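Local atomic coordinates of glutathione S-transferase (Bombyx mori, PDB entry 4E8H), a protein that binds glutathione and, as a homodimeric glutathione transferase, probably catalyses its conjugation to electrophilic compounds. Residues Pro14-Pro17 with Cys18-Val21; Ile204-Thr207 with Gly208-Leu212; Leu107-Leu110 with Tyr111-Leu115. All coordinates share one frame; numbering follows the deposited sequence.

Interaction 1: residues Pro14-Pro17 with Cys18-Val21. With GSH (glutathione), chain F.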
# COMPACT_ATOMS: atom_id res chain seq x y z
N PRO B 14 20.41 6.24 -3.24
CA PRO B 14 20.24 5.33 -2.09
C PRO B 14 18.78 5.08 -1.66
O PRO B 14 18.53 4.17 -0.87
CB PRO B 14 21.01 6.03 -0.96
CG PRO B 14 21.33 7.41 -1.44
CD PRO B 14 20.75 7.61 -2.80
N SER B 15 17.85 5.89 -2.16
CA SER B 15 16.44 5.80 -1.78
C SER B 15 15.81 4.43 -2.10
O SER B 15 15.75 4.04 -3.27
CB SER B 15 15.65 6.93 -2.45
OG SER B 15 14.26 6.70 -2.42
N PRO B 16 15.34 3.70 -1.06
CA PRO B 16 14.72 2.38 -1.30
C PRO B 16 13.59 2.35 -2.34
O PRO B 16 13.63 1.51 -3.25
CB PRO B 16 14.23 1.96 0.09
CG PRO B 16 15.15 2.66 1.03
CD PRO B 16 15.47 3.98 0.38
N PRO B 17 12.58 3.26 -2.24
CA PRO B 17 11.54 3.24 -3.27
C PRO B 17 12.04 3.55 -4.69
O PRO B 17 11.56 2.94 -5.64
CB PRO B 17 10.55 4.32 -2.79
CG PRO B 17 11.31 5.16 -1.84
CD PRO B 17 12.25 4.22 -1.17
N CYS B 18 13.00 4.47 -4.82
CA CYS B 18 13.61 4.75 -6.13
C CYS B 18 14.27 3.50 -6.71
O CYS B 18 14.12 3.21 -7.90
CB CYS B 18 14.62 5.89 -6.03
SG CYS B 18 13.89 7.50 -5.60
N ARG B 19 14.98 2.75 -5.86
CA ARG B 19 15.68 1.54 -6.27
C ARG B 19 14.75 0.42 -6.76
O ARG B 19 15.08 -0.29 -7.71
CB ARG B 19 16.58 1.04 -5.14
CG ARG B 19 17.84 1.89 -4.95
CD ARG B 19 18.34 1.86 -3.51
NE ARG B 19 18.52 0.50 -3.00
CZ ARG B 19 18.78 0.21 -1.73
NH1 ARG B 19 18.89 1.17 -0.82
NH2 ARG B 19 18.92 -1.06 -1.36
N ALA B 20 13.59 0.28 -6.12
CA ALA B 20 12.57 -0.68 -6.57
C ALA B 20 12.06 -0.34 -7.97
O ALA B 20 11.90 -1.22 -8.81
CB ALA B 20 11.42 -0.74 -5.57
N VAL B 21 11.82 0.95 -8.21
CA VAL B 21 11.37 1.42 -9.52
C VAL B 21 12.44 1.18 -10.59
O VAL B 21 12.14 0.66 -11.67
CB VAL B 21 10.96 2.92 -9.50
CG1 VAL B 21 10.67 3.42 -10.91
CG2 VAL B 21 9.75 3.14 -8.61
N1 GSH F . 5.64 5.43 -0.02
CA1 GSH F . 6.50 6.23 -0.88
C1 GSH F . 6.91 5.41 -2.07
O11 GSH F . 6.88 4.16 -2.01
O12 GSH F . 7.27 5.96 -3.13
CB1 GSH F . 7.73 6.69 -0.11
CG1 GSH F . 8.30 7.98 -0.69
CD1 GSH F . 9.17 8.70 0.31
OE1 GSH F . 8.75 8.85 1.65
N2 GSH F . 10.33 9.18 -0.13
CA2 GSH F . 11.21 9.98 0.71
C2 GSH F . 10.96 11.44 0.48
O2 GSH F . 10.57 11.87 -0.80
CB2 GSH F . 12.66 9.65 0.40
SG2 GSH F . 13.10 7.95 0.81
N3 GSH F . 11.14 12.27 1.51
CA3 GSH F . 11.09 13.72 1.36
C3 GSH F . 9.70 14.28 1.57
O31 GSH F . 8.70 13.52 1.59
O32 GSH F . 9.51 15.51 1.72
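Ser15 and Cys18 meet where helix 16-27 begins, within the beta-alpha-beta unit of a thioredoxin-like domain. Ser15 is the N-cap, and its OG stands 3.3 Å from Cys18 SG. With OG swung away from its own backbone nitrogen (chi1 164°), the small hydroxyl also comes within 3.7 Å of the glutathione sulfur, SG2. Further along the ligand, Pro17 CB approaches the carboxylate oxygen O12 at 3.7 Å, a van der Waals contact; hydrogen bonds to glutathione come from Ser71, Ile58, Glu70 and His56. Proline suits positions 16 and 17 because the first turn of a helix asks for no amide donor there. Carbonyls are still needed: Ser15 O takes the amide of Arg19 (N to O 3.0 Å), and those of Pro16 and Pro17 accept the amides of Ala20 and Val21.

Behind this turn, Arg19 reaches back toward Pro14. Its methylenes CG and CD pass over the oxygen of Ser15, and a bend at chi3 (53°) turns the buried guanidinium round. NH2 forms a salt bridge with Asp205 and a hydrogen bond with Asn171. The other branch, NH1, holds Pro14 O at 3.0 Å (158°); that oxygen lies in the guanidinium plane, whereas NH1 sits well above the carbonyl plane.

Interaction 2: residues Ile204-Thr207 with Gly208-Leu212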
# COMPACT_ATOMS: atom_id res chain seq x y z
N ILE B 204 22.35 -0.78 -8.97
CA ILE B 204 21.20 -0.11 -8.36
C ILE B 204 21.07 -0.42 -6.87
O ILE B 204 21.18 0.48 -6.03
CB ILE B 204 19.86 -0.43 -9.10
CG1 ILE B 204 19.93 0.04 -10.56
CG2 ILE B 204 18.67 0.22 -8.38
CD1 ILE B 204 18.89 -0.61 -11.47
N ASP B 205 20.85 -1.70 -6.54
CA ASP B 205 20.46 -2.09 -5.18
C ASP B 205 21.64 -2.19 -4.21
O ASP B 205 21.58 -1.62 -3.12
CB ASP B 205 19.66 -3.40 -5.19
CG ASP B 205 18.62 -3.45 -4.09
OD1 ASP B 205 18.28 -2.39 -3.53
OD2 ASP B 205 18.12 -4.56 -3.80
N VAL B 206 22.68 -2.91 -4.61
CA VAL B 206 23.88 -3.07 -3.78
C VAL B 206 24.56 -1.71 -3.54
O VAL B 206 24.92 -1.39 -2.40
CB VAL B 206 24.87 -4.10 -4.38
CG1 VAL B 206 26.17 -4.15 -3.58
CG2 VAL B 206 24.24 -5.48 -4.42
N THR B 207 24.70 -0.92 -4.60
CA THR B 207 25.28 0.42 -4.52
C THR B 207 24.47 1.33 -3.59
O THR B 207 25.03 2.02 -2.74
CB THR B 207 25.45 1.06 -5.92
OG1 THR B 207 26.26 0.22 -6.74
CG2 THR B 207 26.11 2.44 -5.83
N GLY B 208 23.14 1.30 -3.75
CA GLY B 208 22.24 2.10 -2.92
C GLY B 208 22.31 1.74 -1.45
O GLY B 208 22.38 2.62 -0.59
N ALA B 209 22.32 0.44 -1.17
CA ALA B 209 22.38 -0.08 0.19
C ALA B 209 23.68 0.31 0.92
O ALA B 209 23.65 0.64 2.10
CB ALA B 209 22.21 -1.60 0.19
N LYS B 210 24.79 0.26 0.19
CA LYS B 210 26.09 0.64 0.75
C LYS B 210 26.16 2.12 1.11
O LYS B 210 26.78 2.49 2.11
CB LYS B 210 27.22 0.28 -0.22
CG LYS B 210 27.63 -1.19 -0.16
CD LYS B 210 28.34 -1.60 -1.43
CE LYS B 210 29.49 -0.66 -1.76
NZ LYS B 210 29.91 -0.76 -3.18
N MET B 211 25.51 2.95 0.30
CA MET B 211 25.41 4.39 0.58
C MET B 211 24.65 4.66 1.88
O MET B 211 25.10 5.47 2.69
CB MET B 211 24.74 5.11 -0.59
CG MET B 211 25.61 5.23 -1.83
SD MET B 211 24.66 5.86 -3.22
CE MET B 211 25.94 6.02 -4.47
N LEU B 212 23.52 3.99 2.07
CA LEU B 212 22.80 4.05 3.34
C LEU B 212 23.66 3.51 4.48
O LEU B 212 23.64 4.06 5.59
CB LEU B 212 21.48 3.27 3.26
CG LEU B 212 20.31 3.83 2.42
CD1 LEU B 212 19.19 2.80 2.32
CD2 LEU B 212 19.79 5.15 2.97
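Lys210 folds back over the preceding turn of helix 201-213, its aliphatic part lying against Val206. From CB, 3.6 Å from Val206 O, the chain continues to CG, which is equally near the same oxygen. CD stays by that carbonyl too and also meets CG1 of Val206 at 4.0 Å, where the two side chains cross obliquely. At chi3 (52°) the chain then bends, turning CE and the ammonium NZ away from the valine methyl. A long, flexible lysine suits this exposed position: its methylenes cover the helix surface while the charged end leads off.

The helix packs against helices 16-27 and 160-174 in the glutathione transferase fold. Small residues serve on that buried side: Ala209 packs on Asn171 and Ala174. Gly208 brings only backbone, its amide bonding Ile204 O from well above the carbonyl plane. Asp205, besides its salt bridge to Arg19, uses OD2 to bond Thr170 OG1.

One residue beyond the lysine, Met211 runs alongside Thr207, both pointing the same way. Its CG passes 3.4 Å from Thr207 O, and the extended chain beyond brings CE to Thr207 CG2 at 3.8 Å, methyl against methyl. Thr207 OG1 turns the other way, back to Asp202 O. These contacts ride on ordinary i to i+4 helix bonds, such as Ala209 N to Asp205 O at 2.9 Å, although a wider pi-type turn is also present at 204-206.

Interaction 3: residues Leu107-Leu110 with Tyr111-Leu115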
# COMPACT_ATOMS: atom_id res chain seq x y z
N LEU B 107 4.44 -2.30 1.85
CA LEU B 107 4.25 -0.91 2.26
C LEU B 107 3.81 -0.76 3.72
O LEU B 107 4.43 -0.03 4.49
CB LEU B 107 3.26 -0.19 1.33
CG LEU B 107 2.86 1.26 1.69
CD1 LEU B 107 4.08 2.16 1.88
CD2 LEU B 107 1.93 1.84 0.63
N GLY B 108 2.73 -1.46 4.08
CA GLY B 108 2.11 -1.26 5.39
C GLY B 108 2.70 -2.04 6.55
O GLY B 108 2.39 -1.75 7.70
N THR B 109 3.55 -3.02 6.25
CA THR B 109 4.11 -3.88 7.28
C THR B 109 5.65 -3.90 7.27
O THR B 109 6.28 -3.35 8.17
CB THR B 109 3.53 -5.32 7.20
OG1 THR B 109 2.10 -5.26 7.27
CG2 THR B 109 4.05 -6.19 8.34
N LEU B 110 6.23 -4.53 6.25
CA LEU B 110 7.68 -4.75 6.20
C LEU B 110 8.49 -3.46 6.14
O LEU B 110 9.36 -3.23 6.98
CB LEU B 110 8.07 -5.68 5.04
CG LEU B 110 9.53 -6.15 5.00
CD1 LEU B 110 9.82 -7.17 6.10
CD2 LEU B 110 9.89 -6.72 3.64
N TYR B 111 8.21 -2.64 5.13
CA TYR B 111 8.97 -1.41 4.94
C TYR B 111 8.79 -0.42 6.09
O TYR B 111 9.74 0.22 6.52
CB TYR B 111 8.64 -0.74 3.60
CG TYR B 111 9.56 0.40 3.28
CD1 TYR B 111 10.90 0.17 2.96
CD2 TYR B 111 9.12 1.72 3.32
CE1 TYR B 111 11.77 1.21 2.67
CE2 TYR B 111 9.98 2.78 3.03
CZ TYR B 111 11.30 2.51 2.71
OH TYR B 111 12.16 3.55 2.43
N LEU B 112 7.55 -0.31 6.58
CA LEU B 112 7.24 0.56 7.71
C LEU B 112 8.02 0.17 8.97
O LEU B 112 8.61 1.03 9.63
CB LEU B 112 5.74 0.56 8.00
CG LEU B 112 5.24 1.28 9.25
CD1 LEU B 112 5.55 2.78 9.21
CD2 LEU B 112 3.74 1.05 9.43
N ARG B 113 8.03 -1.13 9.28
CA ARG B 113 8.76 -1.65 10.44
C ARG B 113 10.28 -1.53 10.26
O ARG B 113 11.00 -1.31 11.24
CB ARG B 113 8.36 -3.09 10.75
CG ARG B 113 7.02 -3.21 11.48
CD ARG B 113 6.39 -4.57 11.27
NE ARG B 113 4.99 -4.59 11.69
CZ ARG B 113 4.47 -5.45 12.57
NH1 ARG B 113 5.23 -6.38 13.13
NH2 ARG B 113 3.18 -5.37 12.88
N TYR B 114 10.74 -1.66 9.02
CA TYR B 114 12.13 -1.39 8.66
C TYR B 114 12.48 0.07 8.97
O TYR B 114 13.51 0.34 9.60
CB TYR B 114 12.39 -1.70 7.17
CG TYR B 114 13.64 -1.05 6.59
CD1 TYR B 114 14.87 -1.69 6.66
CD2 TYR B 114 13.58 0.20 5.97
CE1 TYR B 114 16.02 -1.10 6.14
CE2 TYR B 114 14.72 0.80 5.44
CZ TYR B 114 15.94 0.14 5.53
OH TYR B 114 17.07 0.72 5.01
N LEU B 115 11.62 0.99 8.54
CA LEU B 115 11.80 2.42 8.79
C LEU B 115 11.83 2.75 10.28
O LEU B 115 12.67 3.52 10.73
CB LEU B 115 10.71 3.25 8.11
CG LEU B 115 10.75 3.47 6.60
CD1 LEU B 115 9.50 4.22 6.17
CD2 LEU B 115 12.01 4.23 6.16
O HOH W 1 3.18 -2.53 10.90
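The guanidinium of Arg113 has the methyl CG2 of Thr109 over one face and a water at its edge, in the plane. That methyl lies 3.8 Å from NE, and the water accepts from NE at 2.9 Å, then gives a weak bond to Gly108 O. The ring of Tyr114, a second flat group, has the carbonyl oxygen of Tyr111 in its plane at the edge, and meets Tyr118 with the ring planes inclined by about 45°. The buried Tyr111 packs on Pro16, Pro17 and Arg72.

Thr109 and Arg113 lie side by side. The arginine CB, CG and CD all skirt Thr109 O, with CD 3.3 Å from it, and the chain extends as far as NE. NH1 is then delivered to helix 130-146, where it bonds Lys135 O and forms a salt bridge with Glu138. In threonine, a chi1 of -56° sets CG2 on the arginine side and leaves OG1 for a weak hydrogen bond to Gln55 of the second subunit.

The backbone is less regular just before this. A wider pi-type turn runs through 107-110 of the long helix 93-124, and regular bonding is clear again at Arg113 N to Thr109 O (3.0 Å) and Tyr114 N to Leu110 O (2.9 Å). Leucines suit the nonpolar surfaces here: Leu112, its CD2 3.6 Å from Gly108 O, packs on Leu112 of the second subunit, and Leu110 packs between helices, on Phe136 and Ile165. The Leu107 side chain touches Arg72 and lies near the bound glutathione, about 4 Å between nearest atoms.

Chemically, the charge of Arg113 is met by Glu138; the NH1 bonds to Glu138 and Lys135 O, with the water at NE and the methyl over one face, probably limit how freely the guanidinium turns.

In the fold
Interactions 2 and 3 lie within single helices; interaction 1 is the start of one. Interaction 1 is buried at the glutathione site; interaction 3 is also largely buried, at the subunit interface, whereas interaction 2 has one side in the core and another carrying an exposed lysine. Interactions 1 and 2 share the Arg19-Asp205 salt bridge (NH2 to OD1 2.6 Å). Interaction 3 reaches interaction 1 through Tyr111, whose OH lies 3.4 Å from Pro16 CG, and interaction 2 more loosely, Tyr114 OH being 4.0 Å from Leu212 CD1. Arg19, buried, joins helix 16-27 to helices 160-174 and 201-213; Arg113, partly exposed, joins helix 93-124 to helix 130-146 and also holds a water.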